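Local coordinates for protein nitrite oxidoreductase subunit A (Kuenenia stuttgartiensis, PDB 7B04) that belongs to the molybdopterin oxidoreductase family and binds a molybdenum atom, two MD1 groups and an iron/sulfur cluster, at residues N353-I367 and L537-T549. Sequence-based numbering, arbitrary orientation.
Sequences NTDTALFLGITKILI and LMNRSYYLPVMLT. With MD1 (phosphoric acid 4-(2-amino-4-oxo-3,4,5,6,-tetrahydro-pteridin-6-yl)-2-hydroxy-3,4-dimercapto-but-3-en-yl ester guanylate ester), chain C.
F359 and Y542 form an offset edge-to-face pair, the edge of Y542 turned to the face of F359 with centroids 5.1 Å apart and planes at 75°. P545 meets the edge of the same phenyl ring, its CG 3.7 Å from F359 CD1. Helix 355-367 runs in the same direction as helices 537-541 and 544-548, at 24° and 27° to them. Along it L360 CD2 lies 3.6 Å from L544 CD1, L366 CD1 leans on P545, and L548 CD1 reaches T363 CG2 and I367. The M538 chain, extended beyond CG, lays its CE methyl against the backbone N and CB of D355.

Polar links across the interface are weak: S541 OG donates to T356 O, and Y542 OH to D355 OD1. Within helix 355-367, T363 OG1 turns back to F359 O (2.6 Å), which also receives T363 N from the opposite face of its carbonyl plane.

At the helix start, the D355 carboxylate receives guanine N2 of MD1 on OD1 (2.7 Å) and N1 on OD2 (3.1 Å), while N353 N donates to MD1 O6 (2.8 Å). F359 and P545 also touch strand 521-525 of the parallel five-stranded sheet. This buried helix packing thus belongs to an alpha/beta domain of the molybdopterin oxidoreductase fold, its aspartate end forming part of the guanine-binding site.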
loop_
_atom_site.group_PDB
_atom_site.type_symbol
_atom_site.label_atom_id
_atom_site.label_comp_id
_atom_site.label_asym_id
_atom_site.label_seq_id
_atom_site.Cartn_x
_atom_site.Cartn_y
_atom_site.Cartn_z
ATOM N N ASN B 353 -24.773 5.394 1.618
ATOM C CA ASN B 353 -25.481 6.509 0.991
ATOM C C ASN B 353 -26.578 7.066 1.893
ATOM O O ASN B 353 -27.623 7.516 1.409
ATOM C CB ASN B 353 -26.055 6.107 -0.375
ATOM C CG ASN B 353 -26.268 7.292 -1.296
ATOM O OD1 ASN B 353 -26.085 8.443 -0.903
ATOM N ND2 ASN B 353 -26.657 7.011 -2.532
ATOM N N THR B 354 -26.364 7.020 3.220
ATOM C CA THR B 354 -27.365 7.506 4.165
ATOM C C THR B 354 -26.786 8.352 5.303
ATOM O O THR B 354 -27.447 8.497 6.338
ATOM C CB THR B 354 -28.160 6.350 4.798
ATOM O OG1 THR B 354 -27.307 5.590 5.662
ATOM C CG2 THR B 354 -28.752 5.438 3.735
ATOM N N ASP B 355 -25.579 8.912 5.162
ATOM C CA ASP B 355 -24.982 9.606 6.301
ATOM C C ASP B 355 -25.646 10.945 6.592
ATOM O O ASP B 355 -25.552 11.431 7.724
ATOM C CB ASP B 355 -23.484 9.849 6.085
ATOM C CG ASP B 355 -22.656 8.593 6.241
ATOM O OD1 ASP B 355 -21.460 8.710 6.576
ATOM O OD2 ASP B 355 -23.196 7.488 6.008
ATOM N N THR B 356 -26.295 11.563 5.600
ATOM C CA THR B 356 -26.965 12.834 5.859
ATOM C C THR B 356 -27.999 12.679 6.961
ATOM O O THR B 356 -28.094 13.526 7.857
ATOM C CB THR B 356 -27.623 13.372 4.587
ATOM O OG1 THR B 356 -26.636 13.534 3.561
ATOM C CG2 THR B 356 -28.283 14.718 4.864
ATOM N N ALA B 357 -28.770 11.592 6.922
ATOM C CA ALA B 357 -29.783 11.366 7.944
ATOM C C ALA B 357 -29.157 11.224 9.326
ATOM O O ALA B 357 -29.673 11.774 10.305
ATOM C CB ALA B 357 -30.607 10.127 7.595
ATOM N N LEU B 358 -28.027 10.515 9.420
ATOM C CA LEU B 358 -27.402 10.275 10.718
ATOM C C LEU B 358 -27.032 11.583 11.405
ATOM O O LEU B 358 -27.344 11.788 12.583
ATOM C CB LEU B 358 -26.166 9.392 10.548
ATOM C CG LEU B 358 -25.361 9.121 11.820
ATOM C CD1 LEU B 358 -26.182 8.322 12.820
ATOM C CD2 LEU B 358 -24.056 8.411 11.500
ATOM N N PHE B 359 -26.372 12.486 10.681
ATOM C CA PHE B 359 -25.969 13.755 11.270
ATOM C C PHE B 359 -27.142 14.711 11.438
ATOM O O PHE B 359 -27.071 15.617 12.275
ATOM C CB PHE B 359 -24.863 14.395 10.434
ATOM C CG PHE B 359 -23.536 13.710 10.573
ATOM C CD1 PHE B 359 -22.667 14.059 11.593
ATOM C CD2 PHE B 359 -23.167 12.702 9.698
ATOM C CE1 PHE B 359 -21.447 13.425 11.731
ATOM C CE2 PHE B 359 -21.949 12.063 9.832
ATOM C CZ PHE B 359 -21.087 12.425 10.848
ATOM N N LEU B 360 -28.213 14.540 10.656
ATOM C CA LEU B 360 -29.436 15.286 10.924
ATOM C C LEU B 360 -30.070 14.829 12.230
ATOM O O LEU B 360 -30.565 15.652 13.008
ATOM C CB LEU B 360 -30.421 15.126 9.765
ATOM C CG LEU B 360 -30.112 15.870 8.464
ATOM C CD1 LEU B 360 -31.057 15.431 7.355
ATOM C CD2 LEU B 360 -30.188 17.371 8.672
ATOM N N GLY B 361 -30.065 13.519 12.484
ATOM C CA GLY B 361 -30.561 13.018 13.756
ATOM C C GLY B 361 -29.736 13.505 14.931
ATOM O O GLY B 361 -30.275 13.794 16.003
ATOM N N ILE B 362 -28.418 13.604 14.748
ATOM C CA ILE B 362 -27.558 14.110 15.813
ATOM C C ILE B 362 -27.770 15.607 15.997
ATOM O O ILE B 362 -27.743 16.120 17.123
ATOM C CB ILE B 362 -26.085 13.771 15.516
ATOM C CG1 ILE B 362 -25.885 12.255 15.489
ATOM C CG2 ILE B 362 -25.165 14.407 16.547
ATOM C CD1 ILE B 362 -24.526 11.828 14.981
ATOM N N THR B 363 -27.998 16.330 14.898
ATOM C CA THR B 363 -28.313 17.751 14.999
ATOM C C THR B 363 -29.608 17.966 15.773
ATOM O O THR B 363 -29.718 18.909 16.565
ATOM C CB THR B 363 -28.414 18.369 13.603
ATOM O OG1 THR B 363 -27.190 18.147 12.893
ATOM C CG2 THR B 363 -28.674 19.865 13.694
ATOM N N LYS B 364 -30.598 17.095 15.558
ATOM C CA LYS B 364 -31.847 17.193 16.309
ATOM C C LYS B 364 -31.611 16.987 17.799
ATOM O O LYS B 364 -32.200 17.686 18.631
ATOM C CB LYS B 364 -32.858 16.176 15.780
ATOM C CG LYS B 364 -34.136 16.103 16.596
ATOM C CD LYS B 364 -35.127 15.124 15.993
ATOM C CE LYS B 364 -36.264 14.841 16.958
ATOM N NZ LYS B 364 -37.049 16.071 17.253
ATOM N N ILE B 365 -30.752 16.029 18.156
ATOM C CA ILE B 365 -30.446 15.794 19.562
ATOM C C ILE B 365 -29.724 16.998 20.160
ATOM O O ILE B 365 -29.926 17.343 21.329
ATOM C CB ILE B 365 -29.628 14.499 19.721
ATOM C CG1 ILE B 365 -30.426 13.296 19.211
ATOM C CG2 ILE B 365 -29.231 14.282 21.175
ATOM C CD1 ILE B 365 -29.610 12.024 19.097
ATOM N N LEU B 366 -28.876 17.660 19.369
ATOM C CA LEU B 366 -28.146 18.816 19.882
ATOM C C LEU B 366 -29.062 20.007 20.127
ATOM O O LEU B 366 -28.759 20.852 20.977
ATOM C CB LEU B 366 -27.027 19.202 18.916
ATOM C CG LEU B 366 -25.868 18.212 18.821
ATOM C CD1 LEU B 366 -24.920 18.628 17.716
ATOM C CD2 LEU B 366 -25.142 18.106 20.154
ATOM N N ILE B 367 -30.183 20.090 19.413
ATOM C CA ILE B 367 -31.038 21.270 19.464
ATOM C C ILE B 367 -32.196 21.039 20.426
ATOM O O ILE B 367 -32.668 21.976 21.080
ATOM C CB ILE B 367 -31.538 21.641 18.052
ATOM C CG1 ILE B 367 -30.358 22.034 17.164
ATOM C CG2 ILE B 367 -32.557 22.777 18.111
ATOM C CD1 ILE B 367 -30.721 22.226 15.708
ATOM N N LEU B 537 -25.124 17.052 -0.255
ATOM C CA LEU B 537 -25.926 17.118 0.959
ATOM C C LEU B 537 -25.154 16.579 2.151
ATOM O O LEU B 537 -25.221 17.136 3.255
ATOM C CB LEU B 537 -27.210 16.307 0.770
ATOM C CG LEU B 537 -28.313 16.906 -0.081
ATOM C CD1 LEU B 537 -29.223 15.773 -0.512
ATOM C CD2 LEU B 537 -29.066 17.953 0.712
ATOM N N MET B 538 -24.417 15.489 1.941
ATOM C CA MET B 538 -23.656 14.869 3.021
ATOM C C MET B 538 -22.607 15.822 3.584
ATOM O O MET B 538 -22.464 15.951 4.802
ATOM C CB MET B 538 -22.990 13.592 2.508
ATOM C CG MET B 538 -23.771 12.328 2.786
ATOM S SD MET B 538 -23.190 11.006 1.696
ATOM C CE MET B 538 -23.477 9.547 2.680
ATOM N N ASN B 539 -21.873 16.514 2.710
ATOM C CA ASN B 539 -20.844 17.426 3.196
ATOM C C ASN B 539 -21.467 18.592 3.946
ATOM O O ASN B 539 -20.951 19.023 4.984
ATOM C CB ASN B 539 -19.986 17.914 2.034
ATOM C CG ASN B 539 -19.336 16.777 1.284
ATOM O OD1 ASN B 539 -19.596 16.579 0.107
ATOM N ND2 ASN B 539 -18.491 16.018 1.969
ATOM N N ARG B 540 -22.580 19.118 3.432
ATOM C CA ARG B 540 -23.334 20.111 4.183
ATOM C C ARG B 540 -23.796 19.535 5.514
ATOM O O ARG B 540 -23.780 20.223 6.542
ATOM C CB ARG B 540 -24.526 20.597 3.361
ATOM C CG ARG B 540 -24.141 21.388 2.126
ATOM C CD ARG B 540 -25.342 21.600 1.226
ATOM N NE ARG B 540 -26.366 22.413 1.876
ATOM C CZ ARG B 540 -27.606 22.554 1.422
ATOM N NH1 ARG B 540 -27.983 21.935 0.311
ATOM N NH2 ARG B 540 -28.470 23.314 2.080
ATOM N N SER B 541 -24.213 18.265 5.512
ATOM C CA SER B 541 -24.613 17.605 6.749
ATOM C C SER B 541 -23.456 17.507 7.737
ATOM O O SER B 541 -23.678 17.486 8.952
ATOM C CB SER B 541 -25.171 16.217 6.431
ATOM O OG SER B 541 -25.414 15.466 7.605
ATOM N N TYR B 542 -22.220 17.436 7.237
ATOM C CA TYR B 542 -21.050 17.249 8.086
ATOM C C TYR B 542 -20.644 18.496 8.866
ATOM O O TYR B 542 -19.739 18.406 9.703
ATOM C CB TYR B 542 -19.873 16.765 7.235
ATOM C CG TYR B 542 -20.087 15.385 6.656
ATOM C CD1 TYR B 542 -20.966 14.493 7.254
ATOM C CD2 TYR B 542 -19.419 14.976 5.508
ATOM C CE1 TYR B 542 -21.170 13.232 6.733
ATOM C CE2 TYR B 542 -19.616 13.713 4.980
ATOM C CZ TYR B 542 -20.495 12.847 5.597
ATOM O OH TYR B 542 -20.699 11.589 5.081
ATOM N N TYR B 543 -21.276 19.646 8.627
ATOM C CA TYR B 543 -21.009 20.840 9.422
ATOM C C TYR B 543 -22.057 21.105 10.493
ATOM O O TYR B 543 -21.774 21.849 11.438
ATOM C CB TYR B 543 -20.899 22.087 8.532
ATOM C CG TYR B 543 -19.543 22.305 7.886
ATOM C CD1 TYR B 543 -18.844 21.253 7.311
ATOM C CD2 TYR B 543 -18.955 23.566 7.866
ATOM C CE1 TYR B 543 -17.605 21.453 6.720
ATOM C CE2 TYR B 543 -17.716 23.773 7.283
ATOM C CZ TYR B 543 -17.045 22.711 6.714
ATOM O OH TYR B 543 -15.814 22.901 6.132
ATOM N N LEU B 544 -23.251 20.522 10.372
ATOM C CA LEU B 544 -24.328 20.832 11.312
ATOM C C LEU B 544 -23.949 20.577 12.765
ATOM O O LEU B 544 -24.116 21.494 13.588
ATOM C CB LEU B 544 -25.592 20.060 10.916
ATOM C CG LEU B 544 -26.332 20.557 9.676
ATOM C CD1 LEU B 544 -27.425 19.580 9.290
ATOM C CD2 LEU B 544 -26.912 21.938 9.922
ATOM N N PRO B 545 -23.448 19.400 13.160
ATOM C CA PRO B 545 -23.086 19.218 14.576
ATOM C C PRO B 545 -21.888 20.046 14.997
ATOM O O PRO B 545 -21.745 20.335 16.191
ATOM C CB PRO B 545 -22.793 17.716 14.678
ATOM C CG PRO B 545 -22.367 17.332 13.317
ATOM C CD PRO B 545 -23.173 18.180 12.375
ATOM N N VAL B 546 -21.032 20.449 14.056
ATOM C CA VAL B 546 -19.833 21.203 14.397
ATOM C C VAL B 546 -20.053 22.712 14.343
ATOM O O VAL B 546 -19.301 23.461 14.985
ATOM C CB VAL B 546 -18.672 20.783 13.475
ATOM C CG1 VAL B 546 -18.758 21.476 12.128
ATOM C CG2 VAL B 546 -17.340 21.064 14.124
ATOM N N MET B 547 -21.065 23.183 13.606
ATOM C CA MET B 547 -21.410 24.600 13.643
ATOM C C MET B 547 -22.022 24.979 14.984
ATOM O O MET B 547 -21.789 26.078 15.496
ATOM C CB MET B 547 -22.385 24.941 12.515
ATOM C CG MET B 547 -21.782 24.962 11.127
ATOM S SD MET B 547 -22.958 25.598 9.916
ATOM C CE MET B 547 -24.064 24.203 9.747
ATOM N N LEU B 548 -22.812 24.075 15.562
ATOM C CA LEU B 548 -23.537 24.367 16.790
ATOM C C LEU B 548 -22.653 24.261 18.026
ATOM O O LEU B 548 -22.911 24.939 19.026
ATOM C CB LEU B 548 -24.741 23.437 16.909
ATOM C CG LEU B 548 -25.739 23.574 15.759
ATOM C CD1 LEU B 548 -26.815 22.501 15.827
ATOM C CD2 LEU B 548 -26.358 24.963 15.762
ATOM N N THR B 549 -21.611 23.436 17.979
ATOM C CA THR B 549 -20.771 23.187 19.141
ATOM C C THR B 549 -19.541 24.083 19.201
ATOM O O THR B 549 -18.763 23.975 20.154
ATOM C CB THR B 549 -20.327 21.725 19.155
ATOM O OG1 THR B 549 -19.739 21.396 17.889
ATOM C CG2 THR B 549 -21.508 20.807 19.417
HETATM P PB MD1 C . -10.775 7.612 0.850
HETATM O O3B MD1 C . -11.892 6.846 -0.086
HETATM O O1B MD1 C . -10.527 6.807 2.103
HETATM O O2B MD1 C . -11.290 8.980 1.225
HETATM O O3A MD1 C . -9.374 7.755 -0.012
HETATM C C10 MD1 C . -9.305 8.604 -1.125
HETATM C C11 MD1 C . -7.875 9.210 -1.208
HETATM O O11 MD1 C . -6.893 8.059 -0.675
HETATM C C12 MD1 C . -7.663 9.699 -2.439
HETATM S S12 MD1 C . -9.038 10.510 -3.305
HETATM C C13 MD1 C . -6.326 9.704 -3.227
HETATM S S13 MD1 C . -6.376 10.465 -4.874
HETATM C C14 MD1 C . -5.082 9.119 -2.807
HETATM N N15 MD1 C . -5.379 7.543 -2.784
HETATM C C16 MD1 C . -4.407 6.810 -2.081
HETATM C C15 MD1 C . -3.920 5.484 -2.546
HETATM O O14 MD1 C . -4.344 5.008 -3.545
HETATM N N17 MD1 C . -2.894 4.765 -1.742
HETATM C C17 MD1 C . -2.345 5.390 -0.438
HETATM N N16 MD1 C . -1.344 4.682 0.336
HETATM N N18 MD1 C . -2.841 6.736 0.036
HETATM C C20 MD1 C . -3.832 7.446 -0.730
HETATM N N8 MD1 C . -4.330 8.701 -0.331
HETATM C C7 MD1 C . -4.439 9.706 -1.578
HETATM P PA MD1 C . -12.479 5.332 0.203
HETATM O O1A MD1 C . -13.112 4.822 -1.067
HETATM O O2A MD1 C . -11.330 4.439 0.603
HETATM O "O5'" MD1 C . -13.611 5.331 1.402
HETATM C "C5'" MD1 C . -13.195 5.270 2.733
HETATM C "C4'" MD1 C . -14.190 4.420 3.598
HETATM O "O4'" MD1 C . -15.662 4.922 3.463
HETATM C "C1'" MD1 C . -16.465 3.601 3.309
HETATM N N9 MD1 C . -17.786 3.825 2.664
HETATM C C4 MD1 C . -18.733 4.491 3.317
HETATM N N3 MD1 C . -18.758 5.120 4.669
HETATM C C2 MD1 C . -19.963 5.804 5.135
HETATM N N2 MD1 C . -19.986 6.417 6.451
HETATM N N1 MD1 C . -21.129 5.870 4.287
HETATM C C6 MD1 C . -21.097 5.262 2.992
HETATM O O6 MD1 C . -22.048 5.314 2.291
HETATM C C5 MD1 C . -19.829 4.546 2.511
HETATM N N7 MD1 C . -19.537 3.914 1.378
HETATM C C8 MD1 C . -18.270 3.460 1.462
HETATM C "C2'" MD1 C . -15.695 2.918 2.563
HETATM O "O2'" MD1 C . -16.034 1.503 2.625
HETATM C "C3'" MD1 C . -14.194 3.198 3.214
HETATM O "O3'" MD1 C . -13.983 2.334 4.367
#